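Local coordinates for protein glycoside Hydrolase (PDB 5TA0) that probably hydrolyses agarose-type galactan chains as a glycoside hydrolase of a human gut bacterium, at residues I137-Q141 with F175-I180; F197-E203 with F277-H281. All coordinates share one frame; numbering follows the deposited sequence.

Contact 1. Residues I137-Q141 with F175-I180. With GAL (beta-D-galactopyranose), chain C; AAL (3,6-anhydro-alpha-L-galactopyranose), chain B.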
loop_
_atom_site.group_PDB
_atom_site.type_symbol
_atom_site.label_atom_id
_atom_site.label_comp_id
_atom_site.label_asym_id
_atom_site.label_seq_id
_atom_site.Cartn_x
_atom_site.Cartn_y
_atom_site.Cartn_z
ATOM N N ILE A 137 6.332 1.942 12.239
ATOM C CA ILE A 137 6.784 2.921 11.256
ATOM C C ILE A 137 6.807 4.280 11.936
ATOM O O ILE A 137 5.784 4.799 12.353
ATOM C CB ILE A 137 5.843 2.992 10.018
ATOM C CG1 ILE A 137 5.609 1.596 9.426
ATOM C CG2 ILE A 137 6.389 3.975 8.988
ATOM C CD1 ILE A 137 4.507 1.559 8.391
ATOM N N LEU A 138 8.002 4.851 12.047
ATOM C CA LEU A 138 8.188 6.204 12.560
ATOM C C LEU A 138 8.325 7.175 11.377
ATOM O O LEU A 138 8.923 6.846 10.370
ATOM C CB LEU A 138 9.437 6.225 13.453
ATOM C CG LEU A 138 9.734 7.535 14.193
ATOM C CD1 LEU A 138 8.581 7.979 15.095
ATOM C CD2 LEU A 138 11.004 7.404 15.038
ATOM N N CYS A 139 7.733 8.362 11.514
ATOM C CA CYS A 139 7.832 9.401 10.498
ATOM C C CYS A 139 7.655 10.749 11.136
ATOM O O CYS A 139 6.957 10.876 12.165
ATOM C CB CYS A 139 6.749 9.171 9.436
ATOM S SG CYS A 139 6.817 10.237 7.974
ATOM N N ASN A 140 8.266 11.771 10.540
ATOM C CA ASN A 140 8.007 13.165 10.923
ATOM C C ASN A 140 6.894 13.750 10.064
ATOM O O ASN A 140 6.936 13.655 8.822
ATOM C CB ASN A 140 9.256 14.017 10.709
ATOM C CG ASN A 140 10.366 13.649 11.643
ATOM O OD1 ASN A 140 10.331 13.995 12.825
ATOM N ND2 ASN A 140 11.323 12.871 11.139
ATOM N N GLN A 141 5.943 14.435 10.700
ATOM C CA GLN A 141 5.082 15.358 9.946
ATOM C C GLN A 141 5.944 16.472 9.340
ATOM O O GLN A 141 7.071 16.723 9.767
ATOM C CB GLN A 141 4.014 15.940 10.852
ATOM C CG GLN A 141 3.001 14.917 11.309
ATOM C CD GLN A 141 2.007 15.481 12.287
ATOM O OE1 GLN A 141 1.507 16.624 12.123
ATOM N NE2 GLN A 141 1.734 14.726 13.339
ATOM N N PHE A 175 18.424 15.851 15.108
ATOM C CA PHE A 175 17.260 15.713 15.970
ATOM C C PHE A 175 16.675 14.298 15.831
ATOM O O PHE A 175 16.362 13.628 16.823
ATOM C CB PHE A 175 16.189 16.784 15.640
ATOM C CG PHE A 175 14.837 16.425 16.195
ATOM C CD1 PHE A 175 14.551 16.574 17.559
ATOM C CD2 PHE A 175 13.876 15.852 15.385
ATOM C CE1 PHE A 175 13.337 16.134 18.069
ATOM C CE2 PHE A 175 12.676 15.417 15.911
ATOM C CZ PHE A 175 12.405 15.574 17.234
ATOM N N TYR A 176 16.443 13.877 14.591
ATOM C CA TYR A 176 15.775 12.579 14.371
ATOM C C TYR A 176 16.616 11.420 14.905
ATOM O O TYR A 176 16.112 10.516 15.587
ATOM C CB TYR A 176 15.487 12.420 12.883
ATOM C CG TYR A 176 14.458 11.395 12.452
ATOM C CD1 TYR A 176 13.580 10.743 13.339
ATOM C CD2 TYR A 176 14.310 11.116 11.095
ATOM C CE1 TYR A 176 12.598 9.871 12.876
ATOM C CE2 TYR A 176 13.322 10.253 10.636
ATOM C CZ TYR A 176 12.481 9.622 11.527
ATOM O OH TYR A 176 11.487 8.764 11.130
ATOM N N GLY A 177 17.909 11.432 14.589
ATOM C CA GLY A 177 18.798 10.362 15.080
ATOM C C GLY A 177 18.881 10.337 16.603
ATOM O O GLY A 177 18.815 9.267 17.207
ATOM N N ARG A 178 19.005 11.499 17.233
ATOM C CA ARG A 178 19.076 11.552 18.701
ATOM C C ARG A 178 17.759 11.113 19.314
ATOM O O ARG A 178 17.731 10.397 20.300
ATOM C CB ARG A 178 19.460 12.928 19.205
ATOM C CG ARG A 178 20.904 13.324 18.956
ATOM C CD ARG A 178 21.153 14.681 19.589
ATOM N NE ARG A 178 22.547 15.068 19.483
ATOM C CZ ARG A 178 23.527 14.581 20.229
ATOM N NH1 ARG A 178 23.268 13.732 21.197
ATOM N NH2 ARG A 178 24.781 14.964 19.980
ATOM N N TYR A 179 16.643 11.537 18.731
ATOM C CA TYR A 179 15.342 11.136 19.247
ATOM C C TYR A 179 15.242 9.613 19.319
ATOM O O TYR A 179 14.820 9.036 20.343
ATOM C CB TYR A 179 14.215 11.684 18.335
ATOM C CG TYR A 179 12.835 11.277 18.791
ATOM C CD1 TYR A 179 12.264 10.093 18.343
ATOM C CD2 TYR A 179 12.144 12.051 19.700
ATOM C CE1 TYR A 179 11.024 9.675 18.808
ATOM C CE2 TYR A 179 10.877 11.680 20.141
ATOM C CZ TYR A 179 10.330 10.488 19.709
ATOM O OH TYR A 179 9.097 10.081 20.144
ATOM N N ILE A 180 15.570 8.957 18.227
ATOM C CA ILE A 180 15.470 7.498 18.129
ATOM C C ILE A 180 16.372 6.860 19.191
ATOM O O ILE A 180 15.939 5.975 19.944
ATOM C CB ILE A 180 15.810 6.987 16.712
ATOM C CG1 ILE A 180 14.797 7.488 15.674
ATOM C CG2 ILE A 180 15.894 5.466 16.670
ATOM C CD1 ILE A 180 15.350 7.502 14.269
HETATM C C1 GAL C . -1.393 12.997 13.851
HETATM C C2 GAL C . -0.855 12.649 15.242
HETATM C C3 GAL C . -1.413 13.575 16.329
HETATM C C4 GAL C . -1.268 15.030 15.903
HETATM C C5 GAL C . -1.904 15.221 14.527
HETATM C C6 GAL C . -1.818 16.657 14.017
HETATM O O2 GAL C . -1.205 11.290 15.506
HETATM O O3 GAL C . -0.775 13.310 17.592
HETATM O O4 GAL C . 0.124 15.371 15.796
HETATM O O5 GAL C . -1.241 14.382 13.568
HETATM O O6 GAL C . -2.405 16.758 12.707
HETATM C C1 AAL B . -1.507 12.055 8.745
HETATM C C2 AAL B . -0.085 12.398 9.236
HETATM C C3 AAL B . 0.144 11.960 10.673
HETATM C C4 AAL B . -0.971 12.490 11.547
HETATM C C5 AAL B . -2.094 11.616 11.086
HETATM C C6 AAL B . -1.434 10.276 11.025
HETATM O O2 AAL B . 0.149 13.809 9.181
HETATM O O3 AAL B . -0.055 10.544 10.748
HETATM O O4 AAL B . -0.671 12.189 12.926
HETATM O O5 AAL B . -2.508 11.977 9.765
#
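Leu138 and Tyr176 approach each other from opposite directions, and the apolar part of the contact is built round this pair. Leu138 CD2 lies 3.6 Å from Tyr176 CE1, near the plane of the ring, and therefore touches its edge rather than a face. The same methyl packs 3.8 Å from Ile180 CG1 and more loosely, 4.4 Å, from Tyr179 CE1. With CG turned opposite the backbone N (chi1 -175°), the leucine puts this one branch among three side chains of the helix.

Asn140 ND2 stands over the centre of the Tyr176 ring, 3.2 Å above its plane, with the amide steeply inclined to it at 71°. This nitrogen is also hydrogen-bonded to Val200 O, which ties the amide to the next strand's corner. Asn140 OD1 approaches the edge of Phe175, 4.1 Å from CE2. Although Tyr176 OH is 3.3 Å from Leu138 O, the angle there is poor, and the hydroxyl is bonded instead to Glu199 O.

The axis separation of 11.1 Å fits a helix laid on the outside of a parallel sheet. Strand 134-140, helix 170-183 and strand 197-199 form a beta-alpha-beta crossover of an eight-stranded beta/alpha barrel, with this contact joining its first strand to its helix. Ile88 of helix 86-94 and Val233 of helix 219-236 also pack against Tyr176.

Gln141, one of the glycan-pocket residues, follows directly on Asn140 and turns to the sugar instead of the helix. Its NE2 donates to galactose O4 of chain C over 3.0 Å, nearly straight at 164°, and also bonds Thr85 OG1. Its other amide atom, OE1, accepts from Lys89 NZ, which helps fix the side chain's rotation.

Contact 2. Residues F197-E203 with F277-H281; sequences FCEVINE and FFTIH. With GAL (beta-D-galactopyranose), chain D; AAL (3,6-anhydro-alpha-L-galactopyranose), chain E.
Inside the beta/alpha barrel, side chains of the fourth strand, 197-199, and its following loop meet those of the sixth, 277-285, across the intervening strand 242-247; the short axes are 8.9 Å apart. At the carbohydrate-binding end, Asn202-Glu203 occupies the position where clan GH-A glycosidases carry their Asn-Glu pair, consistent with a catalytic site here. His281 ND1 donates to Glu203 OE2 over 2.7 Å, and the N-H points almost straight at the oxygen, 169°. The oxygen lies in the imidazole plane but is approached on its anti side, 24° out of the carboxylate plane. Glu203 OE1 is 2.8 Å from galactose O2 of chain D, and an alanine here would probably leave His281 ND1 without its acceptor and open a gap beside that hydroxyl. Asn202 OD1 comes to the imidazole edge, 3.2 Å from His281 CE1, while Arg83 NH1 bonds this oxygen. Deeper in the barrel, Thr279 OG1 gives its hydrogen to Glu199 OE2 at 2.7 Å, nearly in line with the CD-OE2 bond. Ser324 also bonds OE2, and Arg83 forms a salt bridge with OE1, so this buried carboxylate has partners at both oxygens. Further down, Phe197 and Phe277 make a T-shaped stack with planes at 89°: the edge atom Phe197 CD1 sits over the face of Phe277, 3.9 Å from its CE1.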
loop_
_atom_site.group_PDB
_atom_site.type_symbol
_atom_site.label_atom_id
_atom_site.label_comp_id
_atom_site.label_asym_id
_atom_site.label_seq_id
_atom_site.Cartn_x
_atom_site.Cartn_y
_atom_site.Cartn_z
ATOM N N PHE A 197 11.050 0.772 10.813
ATOM C CA PHE A 197 11.235 1.600 9.621
ATOM C C PHE A 197 11.136 3.058 10.020
ATOM O O PHE A 197 10.238 3.426 10.781
ATOM C CB PHE A 197 10.128 1.326 8.599
ATOM C CG PHE A 197 10.051 -0.095 8.143
ATOM C CD1 PHE A 197 10.738 -0.529 7.025
ATOM C CD2 PHE A 197 9.316 -1.024 8.875
ATOM C CE1 PHE A 197 10.640 -1.856 6.610
ATOM C CE2 PHE A 197 9.271 -2.357 8.484
ATOM C CZ PHE A 197 9.925 -2.758 7.354
ATOM N N CYS A 198 12.037 3.880 9.498
ATOM C CA CYS A 198 12.001 5.334 9.667
ATOM C C CYS A 198 11.813 6.007 8.329
ATOM O O CYS A 198 12.745 6.145 7.534
ATOM C CB CYS A 198 13.263 5.829 10.367
ATOM S SG CYS A 198 13.391 5.311 12.095
ATOM N N GLU A 199 10.598 6.484 8.103
ATOM C CA GLU A 199 10.353 7.373 6.986
ATOM C C GLU A 199 10.909 8.737 7.355
ATOM O O GLU A 199 10.879 9.135 8.506
ATOM C CB GLU A 199 8.858 7.490 6.691
ATOM C CG GLU A 199 8.131 6.199 6.308
ATOM C CD GLU A 199 6.634 6.444 6.155
ATOM O OE1 GLU A 199 5.993 6.898 7.125
ATOM O OE2 GLU A 199 6.124 6.232 5.009
ATOM N N VAL A 200 11.407 9.458 6.358
ATOM C CA VAL A 200 11.999 10.774 6.635
ATOM C C VAL A 200 10.928 11.806 7.001
ATOM O O VAL A 200 10.987 12.466 8.053
ATOM C CB VAL A 200 12.870 11.235 5.440
ATOM C CG1 VAL A 200 13.290 12.698 5.571
ATOM C CG2 VAL A 200 14.103 10.324 5.327
ATOM N N ILE A 201 9.958 11.966 6.109
ATOM C CA ILE A 201 9.010 13.093 6.233
ATOM C C ILE A 201 7.718 12.799 5.497
ATOM O O ILE A 201 7.732 12.292 4.370
ATOM C CB ILE A 201 9.689 14.411 5.775
ATOM C CG1 ILE A 201 8.863 15.648 6.135
ATOM C CG2 ILE A 201 10.046 14.367 4.295
ATOM C CD1 ILE A 201 9.578 16.928 5.858
ATOM N N ASN A 202 6.592 13.130 6.114
ATOM C CA ASN A 202 5.283 12.823 5.546
ATOM C C ASN A 202 4.838 13.800 4.449
ATOM O O ASN A 202 4.797 15.011 4.682
ATOM C CB ASN A 202 4.248 12.851 6.670
ATOM C CG ASN A 202 2.893 12.366 6.240
ATOM O OD1 ASN A 202 2.713 11.197 5.935
ATOM N ND2 ASN A 202 1.899 13.270 6.233
ATOM N N GLU A 203 4.518 13.292 3.247
ATOM C CA GLU A 203 3.872 14.074 2.173
ATOM C C GLU A 203 4.497 15.459 1.958
ATOM O O GLU A 203 3.827 16.497 1.988
ATOM C CB GLU A 203 2.372 14.173 2.462
ATOM C CG GLU A 203 1.708 12.801 2.522
ATOM C CD GLU A 203 0.203 12.806 2.577
ATOM O OE1 GLU A 203 -0.372 13.846 2.933
ATOM O OE2 GLU A 203 -0.374 11.716 2.316
ATOM N N PHE A 277 14.321 1.801 1.715
ATOM C CA PHE A 277 13.017 1.477 1.151
ATOM C C PHE A 277 12.429 2.747 0.555
ATOM O O PHE A 277 12.851 3.867 0.904
ATOM C CB PHE A 277 12.078 0.849 2.217
ATOM C CG PHE A 277 11.730 1.749 3.364
ATOM C CD1 PHE A 277 12.584 1.859 4.470
ATOM C CD2 PHE A 277 10.558 2.492 3.361
ATOM C CE1 PHE A 277 12.271 2.691 5.536
ATOM C CE2 PHE A 277 10.254 3.316 4.422
ATOM C CZ PHE A 277 11.106 3.426 5.500
ATOM N N PHE A 278 11.507 2.548 -0.386
ATOM C CA PHE A 278 10.701 3.626 -0.962
ATOM C C PHE A 278 9.345 3.600 -0.298
ATOM O O PHE A 278 8.884 2.527 0.114
ATOM C CB PHE A 278 10.594 3.462 -2.468
ATOM C CG PHE A 278 11.870 3.766 -3.217
ATOM C CD1 PHE A 278 12.892 4.559 -2.669
ATOM C CD2 PHE A 278 12.085 3.245 -4.489
ATOM C CE1 PHE A 278 14.043 4.850 -3.406
ATOM C CE2 PHE A 278 13.213 3.532 -5.203
ATOM C CZ PHE A 278 14.209 4.327 -4.673
ATOM N N THR A 279 8.707 4.758 -0.192
ATOM C CA THR A 279 7.415 4.844 0.459
ATOM C C THR A 279 6.515 5.862 -0.239
ATOM O O THR A 279 6.982 6.975 -0.611
ATOM C CB THR A 279 7.558 5.101 1.975
ATOM O OG1 THR A 279 6.244 5.247 2.534
ATOM C CG2 THR A 279 8.382 6.316 2.277
ATOM N N ILE A 280 5.257 5.459 -0.447
ATOM C CA ILE A 280 4.233 6.266 -1.091
ATOM C C ILE A 280 2.919 6.093 -0.364
ATOM O O ILE A 280 2.736 5.151 0.411
ATOM C CB ILE A 280 4.058 5.925 -2.574
ATOM C CG1 ILE A 280 3.605 4.467 -2.780
ATOM C CG2 ILE A 280 5.338 6.207 -3.351
ATOM C CD1 ILE A 280 3.381 4.074 -4.232
ATOM N N HIS A 281 1.988 7.005 -0.621
ATOM C CA HIS A 281 0.591 6.878 -0.244
ATOM C C HIS A 281 -0.265 6.696 -1.468
ATOM O O HIS A 281 0.015 7.262 -2.499
ATOM C CB HIS A 281 0.168 8.114 0.548
ATOM C CG HIS A 281 0.889 8.233 1.851
ATOM N ND1 HIS A 281 0.836 9.359 2.641
ATOM C CD2 HIS A 281 1.684 7.351 2.506
ATOM C CE1 HIS A 281 1.558 9.167 3.734
ATOM N NE2 HIS A 281 2.062 7.950 3.682
HETATM C C1 GAL D . -3.927 13.616 4.788
HETATM C C2 GAL D . -2.703 13.326 5.644
HETATM C C3 GAL D . -3.011 12.641 6.964
HETATM C C4 GAL D . -4.335 13.085 7.576
HETATM C C5 GAL D . -5.451 13.152 6.570
HETATM C C6 GAL D . -6.806 13.631 7.123
HETATM O O2 GAL D . -1.817 12.476 4.930
HETATM O O3 GAL D . -1.920 13.046 7.804
HETATM O O4 GAL D . -4.134 14.385 8.160
HETATM O O5 GAL D . -5.023 14.086 5.579
HETATM O O6 GAL D . -7.356 12.753 8.121
HETATM C C1 AAL E . -5.550 16.844 0.971
HETATM C C2 AAL E . -5.814 17.098 2.454
HETATM C C3 AAL E . -4.642 16.564 3.239
HETATM C C4 AAL E . -4.464 15.089 3.012
HETATM C C5 AAL E . -3.914 15.138 1.616
HETATM C C6 AAL E . -2.864 16.216 1.738
HETATM O O2 AAL E . -7.015 16.442 2.882
HETATM O O3 AAL E . -3.432 17.132 2.700
HETATM O O4 AAL E . -3.461 14.620 3.882
HETATM O O5 AAL E . -4.982 15.540 0.754
#

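How the contacts relate
The two contacts have centres about 12 Å apart in the same beta/alpha barrel and run in series along the chain: contact 1 closes at the end of its helix segment before contact 2 opens. Helix 170-183 leads into strand 197-199, which lies beside strand 134-140 in the parallel sheet. Contact 1 packs that sheet's outer side against a helix, whereas contact 2 lies inside the barrel. They touch directly: besides the tyrosine hydroxyl of contact 1 reaching the backbone of contact 2, Asn140 O is 2.8 Å from Asn202 N, a probable hydrogen bond. Gln141 and Asn202-Glu203 thus bring neighbouring strand ends to one glycan pocket.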